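PDB 4JJJ: cellulose 1,4-beta-cellobiosidase from Thermobifida fusca, which probably hydrolyses cellulose to release cellobiose, this chain being the glycoside hydrolase family 48 catalytic part of a longer protein. Local coordinates for residues G375-W381 with M398-P404; A293-L297 with T354-Q359; S1-A5 with L529-L533. The protein carries 1 engineered substitution. All coordinates share one frame; numbering follows the deposited sequence. Where two conformers were deposited one is given.

Interaction 1 of 3, residues G375-W381 with M398-P404; sequences GGATNSW and MYYDWQP
Trp381 swings its indole opposite its backbone N (chi1 -161°), while Tyr399 keeps CG beside the N (chi1 -64°), and the two side chains cross at about a right angle with Trp381 CE3 3.8 Å from Tyr399 CB. They meet on the face shared by Thr378 and Tyr399 in an antiparallel sheet in which strand 376-378 lies between strands 321-323 and 398-401. Thr378 and Tyr399 form a hydrogen-bonded pair: Tyr399 N gives a nearly straight bond to Thr378 O (2.8 Å), and Thr378 N returns a more bent one to Tyr399 O (2.9 Å). Next comes the non-hydrogen-bonded pair of Ala377 and Tyr400, on the other face, where Ala377 rests against Phe362 and Trp365 of helix 348-365. Further along, Asp401 N reaches Gly376 O at 2.9 Å. Gly376 has backbone angles that only a residue without a side chain adopts easily, and beside it Pro404 CG packs 3.6 Å from Gly375 C. The indole also meets the backbone: Tyr400 O lies at its edge, near the ring plane, 3.5 Å from Trp381 CZ3. At the far end Met398 bends at chi3 and lays SD 3.6 Å from Asn379 N, crossing the Asn379 side chain, whose amide is held by Asp269 and by the N of Gly276. Two short turns lie beside the strands: Thr378 OG1 accepts from Ser380 N in an ST turn, and Asp401 OD1, met from above its carboxylate plane, accepts from Gln403 N at 2.9 Å in an Asx turn.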
ATOM      1  N   GLY A 375       8.470   4.090  12.846  1.00  5.55           N
ATOM      2  CA  GLY A 375       7.352   4.321  11.941  1.00  5.64           C
ATOM      3  C   GLY A 375       7.574   5.271  10.807  1.00  6.54           C
ATOM      4  O   GLY A 375       7.404   4.922   9.632  1.00  5.68           O
ATOM      5  N   GLY A 376       7.842   6.532  11.117  1.00  5.96           N
ATOM      6  CA  GLY A 376       7.949   7.546  10.086  1.00  5.38           C
ATOM      7  C   GLY A 376       7.874   8.975  10.580  1.00  5.32           C
ATOM      8  O   GLY A 376       8.204   9.241  11.755  1.00  6.05           O
ATOM      9  N   ALA A 377       7.400   9.850   9.762  1.00  5.67           N
ATOM     10  CA  ALA A 377       7.302  11.236  10.155  1.00  5.91           C
ATOM     11  C   ALA A 377       6.257  11.922   9.288  1.00  6.38           C
ATOM     12  O   ALA A 377       5.860  11.514   8.207  1.00  6.41           O
ATOM     13  CB  ALA A 377       8.641  11.949   9.908  1.00  6.35           C
ATOM     14  N   THR A 378       5.751  13.041   9.823  1.00  6.53           N
ATOM     15  CA  THR A 378       4.745  13.824   9.134  1.00  6.45           C
ATOM     16  C   THR A 378       4.923  15.340   9.171  1.00  6.87           C
ATOM     17  O   THR A 378       5.481  15.900  10.187  1.00  7.40           O
ATOM     18  CB  THR A 378       3.305  13.537   9.709  1.00  7.36           C
ATOM     19  OG1 THR A 378       2.352  14.242   8.910  1.00  7.10           O
ATOM     20  CG2 THR A 378       3.205  13.941  11.108  1.00  7.78           C
ATOM     21  N   ASN A 379       4.539  15.973   8.066  1.00  7.04           N
ATOM     22  CA  ASN A 379       4.517  17.471   8.018  1.00  7.86           C
ATOM     23  C   ASN A 379       3.178  18.062   8.546  1.00  8.17           C
ATOM     24  O   ASN A 379       2.974  19.273   8.509  1.00  8.27           O
ATOM     25  CB  ASN A 379       4.744  17.984   6.581  1.00  7.50           C
ATOM     26  CG  ASN A 379       5.131  19.456   6.550  1.00  7.45           C
ATOM     27  OD1 ASN A 379       6.055  19.830   7.205  1.00  8.40           O
ATOM     28  ND2 ASN A 379       4.494  20.208   5.761  1.00  7.16           N
ATOM     29  N   SER A 380       2.217  17.216   8.845  1.00  7.80           N
ATOM     30  CA  SER A 380       0.895  17.667   9.315  1.00  7.65           C
ATOM     31  C   SER A 380       0.500  16.849  10.507  1.00  7.81           C
ATOM     32  O   SER A 380      -0.099  15.758  10.413  1.00  8.03           O
ATOM     33  CB  SER A 380      -0.140  17.533   8.252  1.00  8.22           C
ATOM     34  OG  SER A 380      -1.430  18.067   8.611  1.00  7.98           O
ATOM     35  N   TRP A 381       0.844  17.336  11.731  1.00  8.57           N
ATOM     36  CA  TRP A 381       0.471  16.606  12.893  1.00  9.47           C
ATOM     37  C   TRP A 381      -1.069  16.396  13.000  1.00 10.74           C
ATOM     38  O   TRP A 381      -1.834  17.345  12.969  1.00 10.69           O
ATOM     39  CB  TRP A 381       1.044  17.335  14.149  1.00  9.04           C
ATOM     40  CG  TRP A 381       1.112  16.468  15.330  1.00  9.04           C
ATOM     41  CD1 TRP A 381       0.373  16.614  16.478  1.00  9.77           C
ATOM     42  CD2 TRP A 381       1.932  15.304  15.540  1.00 10.41           C
ATOM     43  NE1 TRP A 381       0.656  15.586  17.344  1.00 11.00           N
ATOM     44  CE2 TRP A 381       1.607  14.771  16.782  1.00 10.29           C
ATOM     45  CE3 TRP A 381       2.904  14.652  14.773  1.00 10.17           C
ATOM     46  CZ2 TRP A 381       2.246  13.625  17.302  1.00 10.83           C
ATOM     47  CZ3 TRP A 381       3.530  13.543  15.256  1.00 11.23           C
ATOM     48  CH2 TRP A 381       3.203  13.029  16.535  1.00 11.20           C
ATOM     49  N   MET A 398       9.956  17.735   9.779  1.00  7.35           N
ATOM     50  CA  MET A 398       8.799  16.882  10.035  1.00  7.39           C
ATOM     51  C   MET A 398       8.916  16.184  11.369  1.00  7.46           C
ATOM     52  O   MET A 398      10.017  16.111  11.963  1.00  8.86           O
ATOM     53  CB  MET A 398       8.640  15.892   8.840  1.00  7.54           C
ATOM     54  CG  MET A 398       8.350  16.560   7.585  1.00  8.73           C
ATOM     55  SD  MET A 398       7.664  15.379   6.357  1.00 10.03           S
ATOM     56  CE  MET A 398       9.133  14.347   6.205  1.00  9.18           C
ATOM     57  N   TYR A 399       7.766  15.699  11.872  1.00  7.23           N
ATOM     58  CA  TYR A 399       7.704  15.191  13.186  1.00  7.51           C
ATOM     59  C   TYR A 399       7.639  13.710  13.253  1.00  7.22           C
ATOM     60  O   TYR A 399       6.767  13.126  12.581  1.00  8.09           O
ATOM     61  CB  TYR A 399       6.477  15.783  13.905  1.00  7.62           C
ATOM     62  CG  TYR A 399       6.629  17.313  14.039  1.00  9.74           C
ATOM     63  CD1 TYR A 399       7.442  17.822  14.996  1.00 10.25           C
ATOM     64  CD2 TYR A 399       6.015  18.143  13.138  1.00 11.90           C
ATOM     65  CE1 TYR A 399       7.643  19.205  15.080  1.00 12.59           C
ATOM     66  CE2 TYR A 399       6.207  19.513  13.219  1.00 13.88           C
ATOM     67  CZ  TYR A 399       7.011  20.000  14.209  1.00 13.11           C
ATOM     68  OH  TYR A 399       7.273  21.385  14.310  1.00 15.73           O
ATOM     69  N   TYR A 400       8.424  13.074  14.117  1.00  6.83           N
ATOM     70  CA  TYR A 400       8.396  11.613  14.286  1.00  6.21           C
ATOM     71  C   TYR A 400       7.020  11.114  14.669  1.00  6.20           C
ATOM     72  O   TYR A 400       6.390  11.623  15.585  1.00  6.22           O
ATOM     73  CB  TYR A 400       9.425  11.169  15.350  1.00  6.31           C
ATOM     74  CG  TYR A 400       9.274   9.714  15.696  1.00  6.02           C
ATOM     75  CD1 TYR A 400       9.563   8.746  14.747  1.00  6.32           C
ATOM     76  CD2 TYR A 400       8.859   9.286  16.917  1.00  5.66           C
ATOM     77  CE1 TYR A 400       9.385   7.409  14.983  1.00  6.46           C
ATOM     78  CE2 TYR A 400       8.741   7.975  17.229  1.00  5.71           C
ATOM     79  CZ  TYR A 400       8.956   6.961  16.254  1.00  5.99           C
ATOM     80  OH  TYR A 400       8.809   5.599  16.508  1.00  6.31           O
ATOM     81  N   ASP A 401       6.511  10.114  13.962  1.00  5.97           N
ATOM     82  CA  ASP A 401       5.226   9.495  14.212  1.00  5.79           C
ATOM     83  C   ASP A 401       5.440   7.972  14.280  1.00  6.14           C
ATOM     84  O   ASP A 401       5.813   7.330  13.328  1.00  6.42           O
ATOM     85  CB  ASP A 401       4.141   9.813  13.182  1.00  5.90           C
ATOM     86  CG  ASP A 401       2.736   9.518  13.667  1.00  6.12           C
ATOM     87  OD1 ASP A 401       2.587   8.636  14.540  1.00  7.25           O
ATOM     88  OD2 ASP A 401       1.812  10.232  13.163  1.00  7.95           O
ATOM     89  N   TRP A 402       5.288   7.453  15.499  1.00  6.51           N
ATOM     90  CA  TRP A 402       5.477   6.022  15.732  1.00  6.72           C
ATOM     91  C   TRP A 402       4.379   5.112  15.060  1.00  6.01           C
ATOM     92  O   TRP A 402       4.552   3.938  14.925  1.00  5.71           O
ATOM     93  CB  TRP A 402       5.444   5.675  17.183  1.00  7.31           C
ATOM     94  CG  TRP A 402       4.190   5.884  17.970  1.00  7.65           C
ATOM     95  CD1 TRP A 402       3.697   7.038  18.455  1.00  8.08           C
ATOM     96  CD2 TRP A 402       3.219   4.852  18.272  1.00  7.31           C
ATOM     97  NE1 TRP A 402       2.505   6.802  19.095  1.00  8.58           N
ATOM     98  CE2 TRP A 402       2.227   5.451  19.046  1.00  7.85           C
ATOM     99  CE3 TRP A 402       3.174   3.491  18.048  1.00  6.88           C
ATOM    100  CZ2 TRP A 402       1.085   4.760  19.470  1.00  8.78           C
ATOM    101  CZ3 TRP A 402       2.111   2.778  18.502  1.00  7.66           C
ATOM    102  CH2 TRP A 402       1.045   3.433  19.201  1.00  8.02           C
ATOM    103  N   GLN A 403       3.322   5.787  14.573  1.00  5.88           N
ATOM    104  CA  GLN A 403       2.162   5.129  13.976  1.00  5.42           C
ATOM    105  C   GLN A 403       1.606   5.979  12.816  1.00  5.32           C
ATOM    106  O   GLN A 403       0.507   6.453  12.813  1.00  5.59           O
ATOM    107  CB  GLN A 403       1.052   4.833  15.010  1.00  5.17           C
ATOM    108  CG  GLN A 403       0.703   6.059  15.884  1.00  5.61           C
ATOM    109  CD  GLN A 403      -0.467   5.834  16.787  1.00  5.74           C
ATOM    110  OE1 GLN A 403      -1.180   4.784  16.748  1.00  6.40           O
ATOM    111  NE2 GLN A 403      -0.830   6.943  17.505  1.00  7.26           N
ATOM    112  N   PRO A 404       2.407   6.186  11.776  1.00  5.44           N
ATOM    113  CA  PRO A 404       1.908   7.071  10.692  1.00  5.69           C
ATOM    114  C   PRO A 404       0.553   6.697  10.148  1.00  5.98           C
ATOM    115  O   PRO A 404       0.332   5.537   9.842  1.00  6.42           O
ATOM    116  CB  PRO A 404       3.010   6.903   9.613  1.00  5.93           C
ATOM    117  CG  PRO A 404       4.226   6.484  10.364  1.00  5.73           C
ATOM    118  CD  PRO A 404       3.724   5.572  11.416  1.00  5.55           C
TER

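Interaction 2 of 3, residues A293-L297 with T354-Q359; sequences AHYLL and TSFDRQ. With ZN (zinc ion), chain T.
Ser355 OG takes part in two hydrogen bonds: it donates to Tyr295 O at 2.7 Å, and it accepts from Gln359 NE2 at 2.8 Å, a bond that lies in the plane of the Gln359 amide. The donor stands above the plane of the Tyr295 carbonyl, not on a lone pair. Because Gln359 OE1 is itself held by the N of Asn328, the amide is fixed at both ends and in turn sets the serine hydroxyl. Just beyond, the Tyr295 ring turns a face to Thr354, with Thr354 CG2 3.5 Å from its centroid and almost on the ring normal (5° off), a CH-pi contact. Ala293 CB lies over the opposite face, nearer the rim. Arg358 bends at chi2 and chi3 (70° and 60°) to bring its guanidinium back over the loop. Tyr295 CD2 sits over one guanidinium face, 3.9 Å from Arg358 NH2, and the group also makes a cation-pi contact with Tyr396. Its NH1 donates in plane to two waters, which bridge to Ala293 O and His294 O. On the residue after Tyr295, Leu296 CD2 packs on Gln359 CA at 3.8 Å, and the leucine side chain crosses that of Arg358 at about a right angle. The loop thus lies along one side of helix 348-365 in the (alpha/alpha)6 catalytic module, and Asp357 and Glu361, one turn apart on that helix, supply a zinc site.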
ATOM      1  N   ALA A 293       7.968  19.779  -1.075  1.00  7.53           N
ATOM      2  CA  ALA A 293       8.391  18.391  -1.193  1.00  7.70           C
ATOM      3  C   ALA A 293       9.150  17.900   0.004  1.00  7.23           C
ATOM      4  O   ALA A 293      10.163  18.479   0.366  1.00  9.30           O
ATOM      5  CB  ALA A 293       9.186  18.210  -2.461  1.00  8.05           C
ATOM      6  N   HIS A 294       8.691  16.774   0.588  1.00  6.45           N
ATOM      7  CA  HIS A 294       9.409  15.999   1.628  1.00  6.20           C
ATOM      8  C   HIS A 294      10.249  14.891   0.990  1.00  6.67           C
ATOM      9  O   HIS A 294      11.133  14.371   1.636  1.00  6.50           O
ATOM     10  CB  HIS A 294       8.476  15.484   2.697  1.00  6.34           C
ATOM     11  CG  HIS A 294       7.305  14.735   2.182  1.00  6.03           C
ATOM     12  ND1 HIS A 294       7.444  13.543   1.483  1.00  6.39           N
ATOM     13  CD2 HIS A 294       5.991  15.021   2.209  1.00  6.65           C
ATOM     14  CE1 HIS A 294       6.229  13.121   1.163  1.00  6.16           C
ATOM     15  NE2 HIS A 294       5.330  13.994   1.592  1.00  6.78           N
ATOM     16  N   TYR A 295       9.968  14.590  -0.301  1.00  6.34           N
ATOM     17  CA  TYR A 295      10.827  13.647  -1.031  1.00  6.52           C
ATOM     18  C   TYR A 295      10.804  12.259  -0.481  1.00  6.29           C
ATOM     19  O   TYR A 295      11.702  11.449  -0.823  1.00  7.25           O
ATOM     20  CB  TYR A 295      12.257  14.185  -1.134  1.00  6.61           C
ATOM     21  CG  TYR A 295      12.369  15.409  -2.011  1.00  7.57           C
ATOM     22  CD1 TYR A 295      12.207  15.345  -3.382  1.00  7.83           C
ATOM     23  CD2 TYR A 295      12.667  16.623  -1.408  1.00  8.47           C
ATOM     24  CE1 TYR A 295      12.380  16.498  -4.156  1.00  9.10           C
ATOM     25  CE2 TYR A 295      12.794  17.764  -2.136  1.00  9.57           C
ATOM     26  CZ  TYR A 295      12.731  17.693  -3.495  1.00  9.24           C
ATOM     27  OH  TYR A 295      12.868  18.828  -4.346  1.00 14.03           O
ATOM     28  N   LEU A 296       9.756  11.888   0.236  1.00  5.37           N
ATOM     29  CA  LEU A 296       9.533  10.518   0.662  1.00  5.50           C
ATOM     30  C   LEU A 296       8.329   9.927  -0.021  1.00  5.60           C
ATOM     31  O   LEU A 296       7.510  10.690  -0.606  1.00  5.88           O
ATOM     32  CB  LEU A 296       9.326  10.483   2.184  1.00  5.56           C
ATOM     33  CG  LEU A 296      10.506  10.938   2.994  1.00  5.80           C
ATOM     34  CD1 LEU A 296      10.138  10.955   4.474  1.00  6.21           C
ATOM     35  CD2 LEU A 296      11.766  10.125   2.800  1.00  6.40           C
ATOM     36  N   LEU A 297       8.188   8.596  -0.030  1.00  5.25           N
ATOM     37  CA  LEU A 297       6.962   7.931  -0.539  1.00  5.29           C
ATOM     38  C   LEU A 297       5.911   7.978   0.571  1.00  5.41           C
ATOM     39  O   LEU A 297       5.954   7.133   1.487  1.00  5.19           O
ATOM     40  CB  LEU A 297       7.196   6.527  -1.033  1.00  5.80           C
ATOM     41  CG  LEU A 297       7.977   6.491  -2.337  1.00  7.60           C
ATOM     42  CD1 LEU A 297       8.494   5.123  -2.594  1.00  8.43           C
ATOM     43  CD2 LEU A 297       6.920   6.726  -3.495  1.00  8.94           C
ATOM     44  N   THR A 354      16.931  13.103  -5.481  1.00  6.58           N
ATOM     45  CA  THR A 354      16.770  13.685  -4.125  1.00  6.91           C
ATOM     46  C   THR A 354      16.045  12.693  -3.213  1.00  6.41           C
ATOM     47  O   THR A 354      16.483  12.472  -2.108  1.00  5.54           O
ATOM     48  CB  THR A 354      16.022  14.994  -4.219  1.00  7.21           C
ATOM     49  OG1 THR A 354      16.734  15.877  -5.081  1.00  8.29           O
ATOM     50  CG2 THR A 354      15.864  15.606  -2.895  1.00  7.34           C
ATOM     51  N   SER A 355      15.011  12.110  -3.734  1.00  5.55           N
ATOM     52  CA  SER A 355      14.240  11.081  -2.958  1.00  5.57           C
ATOM     53  C   SER A 355      15.069   9.838  -2.577  1.00  5.20           C
ATOM     54  O   SER A 355      14.935   9.327  -1.473  1.00  6.13           O
ATOM     55  CB  SER A 355      12.963  10.641  -3.706  1.00  5.69           C
ATOM     56  OG  SER A 355      12.126   9.812  -2.905  1.00  5.30           O
ATOM     57  N   PHE A 356      15.890   9.333  -3.514  1.00  5.20           N
ATOM     58  CA  PHE A 356      16.764   8.199  -3.242  1.00  5.76           C
ATOM     59  C   PHE A 356      17.582   8.471  -1.971  1.00  4.83           C
ATOM     60  O   PHE A 356      17.641   7.663  -1.025  1.00  5.61           O
ATOM     61  CB  PHE A 356      17.601   7.912  -4.459  1.00  5.64           C
ATOM     62  CG  PHE A 356      18.616   6.806  -4.321  1.00  6.22           C
ATOM     63  CD1 PHE A 356      18.286   5.593  -3.772  1.00  7.12           C
ATOM     64  CD2 PHE A 356      19.910   6.933  -4.802  1.00  7.26           C
ATOM     65  CE1 PHE A 356      19.196   4.558  -3.670  1.00  7.72           C
ATOM     66  CE2 PHE A 356      20.829   5.922  -4.740  1.00  7.48           C
ATOM     67  CZ  PHE A 356      20.483   4.717  -4.164  1.00  7.26           C
ATOM     68  N   ASP A 357      18.281   9.595  -1.983  0.70  5.87           N
ATOM     69  CA  ASP A 357      19.073  10.034  -0.836  0.70  7.20           C
ATOM     70  C   ASP A 357      18.215  10.228   0.425  0.70  6.29           C
ATOM     71  O   ASP A 357      18.553   9.673   1.501  0.70  5.92           O
ATOM     72  CB  ASP A 357      19.783  11.342  -1.180  0.70  7.93           C
ATOM     73  CG  ASP A 357      20.428  12.019   0.010  0.70  9.36           C
ATOM     74  OD1 ASP A 357      21.235  11.320   0.633  0.70  9.15           O
ATOM     75  OD2 ASP A 357      20.027  13.205   0.323  0.70 11.57           O
ATOM     76  N   ARG A 358      17.128  10.987   0.294  1.00  6.06           N
ATOM     77  CA  ARG A 358      16.295  11.309   1.419  1.00  6.02           C
ATOM     78  C   ARG A 358      15.678  10.022   2.090  1.00  5.93           C
ATOM     79  O   ARG A 358      15.629   9.886   3.316  1.00  5.64           O
ATOM     80  CB  ARG A 358      15.154  12.222   1.051  1.00  6.18           C
ATOM     81  CG  ARG A 358      14.459  12.875   2.239  1.00  6.99           C
ATOM     82  CD  ARG A 358      15.293  13.908   2.946  1.00  7.77           C
ATOM     83  NE  ARG A 358      15.726  15.047   2.163  1.00  9.11           N
ATOM     84  CZ  ARG A 358      14.955  16.144   2.010  1.00 10.95           C
ATOM     85  NH1 ARG A 358      13.742  16.235   2.478  1.00 11.55           N
ATOM     86  NH2 ARG A 358      15.415  17.181   1.358  1.00 13.01           N
ATOM     87  N   GLN A 359      15.284   9.072   1.236  1.00  5.17           N
ATOM     88  CA  GLN A 359      14.685   7.844   1.770  1.00  5.02           C
ATOM     89  C   GLN A 359      15.733   7.073   2.564  1.00  4.91           C
ATOM     90  O   GLN A 359      15.420   6.555   3.647  1.00  5.37           O
ATOM     91  CB  GLN A 359      14.159   6.980   0.637  1.00  5.15           C
ATOM     92  CG  GLN A 359      12.896   7.517  -0.047  1.00  4.90           C
ATOM     93  CD  GLN A 359      12.304   6.525  -1.028  1.00  5.41           C
ATOM     94  OE1 GLN A 359      12.284   5.310  -0.831  1.00  5.15           O
ATOM     95  NE2 GLN A 359      11.944   7.068  -2.176  1.00  5.67           N
TER
HETATM   96 ZN    ZN T 719      22.006  12.282   2.212  1.00  8.83          ZN
HETATM   97  O   HOH W   1      11.911  18.446   2.613  1.00 10.10           O
HETATM   98  O   HOH W   2      12.135  14.587   4.186  1.00 18.16           O
HETATM   99  O   HOH W   3      23.113  13.921   1.658  1.00  8.87           O

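Interaction 3 of 3, residues S1-A5 with L529-L533; sequences SYDQA and LDALL. With NA (sodium ion), chain J.
Two helices pack where Tyr2 and Ala5, on the first turn of helix 2-14, meet Leu529 and Leu533 on the last turn of helix 519-533. The tyrosine carries most of the contact. Its ring crosses the Leu529 side chain obliquely, and Leu529 CD1 stands over one face, 4.1 Å from the ring centroid and displaced toward the rim in a CH-pi contact. Leu529 CB comes in at the phenol end, 3.7 Å from Tyr2 CZ, and Leu533 CD1 closes on Tyr2 CE1 at 3.6 Å. One turn on, Ala5 CB touches the other methyl of the same leucine, Leu533 CD2, at 3.9 Å. In the (alpha/alpha)6 fold this brings the start of this chain against a helix more than five hundred residues later, and helix 620-637 packs beside both: Phe630 touches Ala5 and Leu533, while His633, a zinc ligand in this protein, meets the Tyr2 ring. The polar end of the tyrosine faces a sodium ion. Asp530 binds the metal through both oxygens, unequally, with OD1 at 2.4 Å and OD2 at 2.9 Å from the sodium. Four waters also bind the ion, and Tyr2 OH donates to one of them at 2.7 Å, tying the N-terminal helix to the metal's second shell. At the chain start, Ser1 OG accepts from Gln4 N in an ST motif.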
ATOM      1  N   SER A   1      14.810 -28.412  -8.195  1.00 26.55           N
ATOM      2  CA  SER A   1      15.440 -27.086  -7.946  1.00 24.75           C
ATOM      3  C   SER A   1      14.393 -26.090  -7.366  1.00 23.17           C
ATOM      4  O   SER A   1      13.141 -26.327  -7.390  1.00 21.02           O
ATOM      5  CB  SER A   1      16.028 -26.500  -9.263  1.00 24.94           C
ATOM      6  OG  SER A   1      15.036 -26.181 -10.203  1.00 20.19           O
ATOM      7  N   TYR A   2      14.923 -24.943  -6.883  1.00 21.15           N
ATOM      8  CA  TYR A   2      13.964 -23.897  -6.542  1.00 15.37           C
ATOM      9  C   TYR A   2      13.369 -23.301  -7.794  1.00 16.66           C
ATOM     10  O   TYR A   2      12.360 -22.678  -7.700  1.00 12.12           O
ATOM     11  CB  TYR A   2      14.566 -22.811  -5.560  1.00 16.22           C
ATOM     12  CG  TYR A   2      14.580 -23.244  -4.133  1.00 15.35           C
ATOM     13  CD1 TYR A   2      13.416 -23.310  -3.448  1.00 15.57           C
ATOM     14  CD2 TYR A   2      15.744 -23.631  -3.452  1.00 15.67           C
ATOM     15  CE1 TYR A   2      13.357 -23.788  -2.165  1.00 14.89           C
ATOM     16  CE2 TYR A   2      15.695 -24.085  -2.149  1.00 17.23           C
ATOM     17  CZ  TYR A   2      14.471 -24.154  -1.481  1.00 16.58           C
ATOM     18  OH  TYR A   2      14.342 -24.635  -0.185  1.00 16.18           O
ATOM     19  N   ASP A   3      13.996 -23.358  -8.975  1.00 16.79           N
ATOM     20  CA  ASP A   3      13.352 -22.851 -10.175  1.00 17.76           C
ATOM     21  C   ASP A   3      12.164 -23.825 -10.478  1.00 14.50           C
ATOM     22  O   ASP A   3      11.135 -23.355 -10.939  1.00 14.31           O
ATOM     23  CB  ASP A   3      14.328 -22.727 -11.361  1.00 21.88           C
ATOM     24  CG  ASP A   3      14.885 -21.230 -11.614  1.00 23.49           C
ATOM     25  OD1 ASP A   3      15.945 -21.225 -12.366  1.00 25.89           O
ATOM     26  OD2 ASP A   3      14.362 -20.128 -11.084  1.00 21.26           O
ATOM     27  N   GLN A   4      12.276 -25.110 -10.158  1.00 14.05           N
ATOM     28  CA  GLN A   4      11.122 -26.081 -10.276  1.00 15.64           C
ATOM     29  C   GLN A   4      10.001 -25.714  -9.306  1.00 12.66           C
ATOM     30  O   GLN A   4       8.857 -25.667  -9.697  1.00  8.48           O
ATOM     31  CB  GLN A   4      11.498 -27.552 -10.021  1.00 22.11           C
ATOM     32  CG  GLN A   4      11.558 -28.298 -11.357  1.00 33.23           C
ATOM     33  CD  GLN A   4      12.439 -27.580 -12.386  1.00 38.93           C
ATOM     34  OE1 GLN A   4      11.954 -26.822 -13.273  1.00 38.04           O
ATOM     35  NE2 GLN A   4      13.780 -27.801 -12.265  1.00 50.50           N
ATOM     36  N   ALA A   5      10.454 -25.289  -8.119  1.00  9.58           N
ATOM     37  CA  ALA A   5       9.465 -24.836  -7.054  1.00  8.11           C
ATOM     38  C   ALA A   5       8.784 -23.567  -7.509  1.00  7.51           C
ATOM     39  O   ALA A   5       7.550 -23.427  -7.285  1.00  7.69           O
ATOM     40  CB  ALA A   5      10.116 -24.690  -5.727  1.00  8.28           C
ATOM     41  N   LEU A 529      12.852 -21.182   3.362  1.00  7.62           N
ATOM     42  CA  LEU A 529      12.377 -21.712   2.103  1.00  8.19           C
ATOM     43  C   LEU A 529      11.966 -23.198   2.278  1.00  9.00           C
ATOM     44  O   LEU A 529      10.974 -23.624   1.752  1.00 10.52           O
ATOM     45  CB  LEU A 529      13.493 -21.648   1.056  1.00  8.82           C
ATOM     46  CG  LEU A 529      13.961 -20.269   0.595  1.00  7.92           C
ATOM     47  CD1 LEU A 529      15.087 -20.419  -0.444  1.00  8.02           C
ATOM     48  CD2 LEU A 529      12.812 -19.453   0.121  1.00  8.83           C
ATOM     49  N   ASP A 530      12.708 -23.939   3.097  1.00  9.05           N
ATOM     50  CA  ASP A 530      12.320 -25.314   3.364  1.00 10.30           C
ATOM     51  C   ASP A 530      10.956 -25.324   4.033  1.00  9.11           C
ATOM     52  O   ASP A 530      10.134 -26.206   3.764  1.00  9.71           O
ATOM     53  CB  ASP A 530      13.301 -25.977   4.315  1.00 11.97           C
ATOM     54  CG  ASP A 530      14.615 -26.341   3.696  1.00 17.75           C
ATOM     55  OD1 ASP A 530      14.671 -26.415   2.488  1.00 19.61           O
ATOM     56  OD2 ASP A 530      15.591 -26.583   4.460  1.00 23.80           O
ATOM     57  N   ALA A 531      10.787 -24.446   5.029  1.00  8.70           N
ATOM     58  CA  ALA A 531       9.531 -24.331   5.768  1.00  9.70           C
ATOM     59  C   ALA A 531       8.367 -24.056   4.862  1.00  9.64           C
ATOM     60  O   ALA A 531       7.315 -24.669   4.955  1.00  9.51           O
ATOM     61  CB  ALA A 531       9.692 -23.257   6.834  1.00  9.19           C
ATOM     62  N   LEU A 532       8.526 -23.137   3.905  1.00  7.87           N
ATOM     63  CA  LEU A 532       7.502 -22.850   2.908  1.00  7.71           C
ATOM     64  C   LEU A 532       7.183 -24.093   2.151  1.00  8.11           C
ATOM     65  O   LEU A 532       6.033 -24.400   1.915  1.00  8.33           O
ATOM     66  CB  LEU A 532       7.865 -21.671   2.012  1.00  7.81           C
ATOM     67  CG  LEU A 532       7.969 -20.293   2.747  1.00  7.84           C
ATOM     68  CD1 LEU A 532       8.603 -19.220   1.908  1.00  8.02           C
ATOM     69  CD2 LEU A 532       6.591 -19.813   3.157  1.00  8.57           C
ATOM     70  N   LEU A 533       8.183 -24.832   1.696  1.00  8.55           N
ATOM     71  CA  LEU A 533       7.924 -26.033   0.880  1.00  9.64           C
ATOM     72  C   LEU A 533       7.159 -27.096   1.652  1.00 10.90           C
ATOM     73  O   LEU A 533       6.359 -27.831   1.071  1.00 11.79           O
ATOM     74  CB  LEU A 533       9.272 -26.554   0.300  1.00 11.86           C
ATOM     75  CG  LEU A 533       9.824 -25.818  -0.908  1.00 12.93           C
ATOM     76  CD1 LEU A 533      11.198 -26.474  -1.146  1.00 15.25           C
ATOM     77  CD2 LEU A 533       8.931 -25.871  -2.163  1.00 12.39           C
TER
HETATM   78 NA    NA J 709      16.981 -26.568   1.902  1.00 27.91          NA
HETATM   79  O   HOH W   4      16.457 -24.274   1.393  1.00 14.03           O
HETATM   80  O   HOH W   5      19.160 -26.078   0.501  1.00 46.52           O
HETATM   81  O   HOH W   6      18.085 -26.192   3.420  1.00 50.03           O
HETATM   82  O   HOH W   7      17.016 -28.316   3.009  1.00 37.94           O

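Interactions 1 and 2 are neighbours, their centres 15 Å apart, and they touch: Met398 CE lies 3.7 Å from His294 CB and also packs on Leu296 CD1. Helix 348-365, which carries half of interaction 2, leads on to strand 376-378 and packs against one face of its sheet, so loop, helix and sheet pack as one continuous unit; Leu297 brings it within about 7 Å, side chain to side chain, of engineered Asn224, at the predicted nucleophile position. Interaction 3 lies apart, its centre 39 Å and 36 Å from those of interactions 1 and 2. Along the chain, its two halves bracket the others, joining early and late helices of one catalytic module.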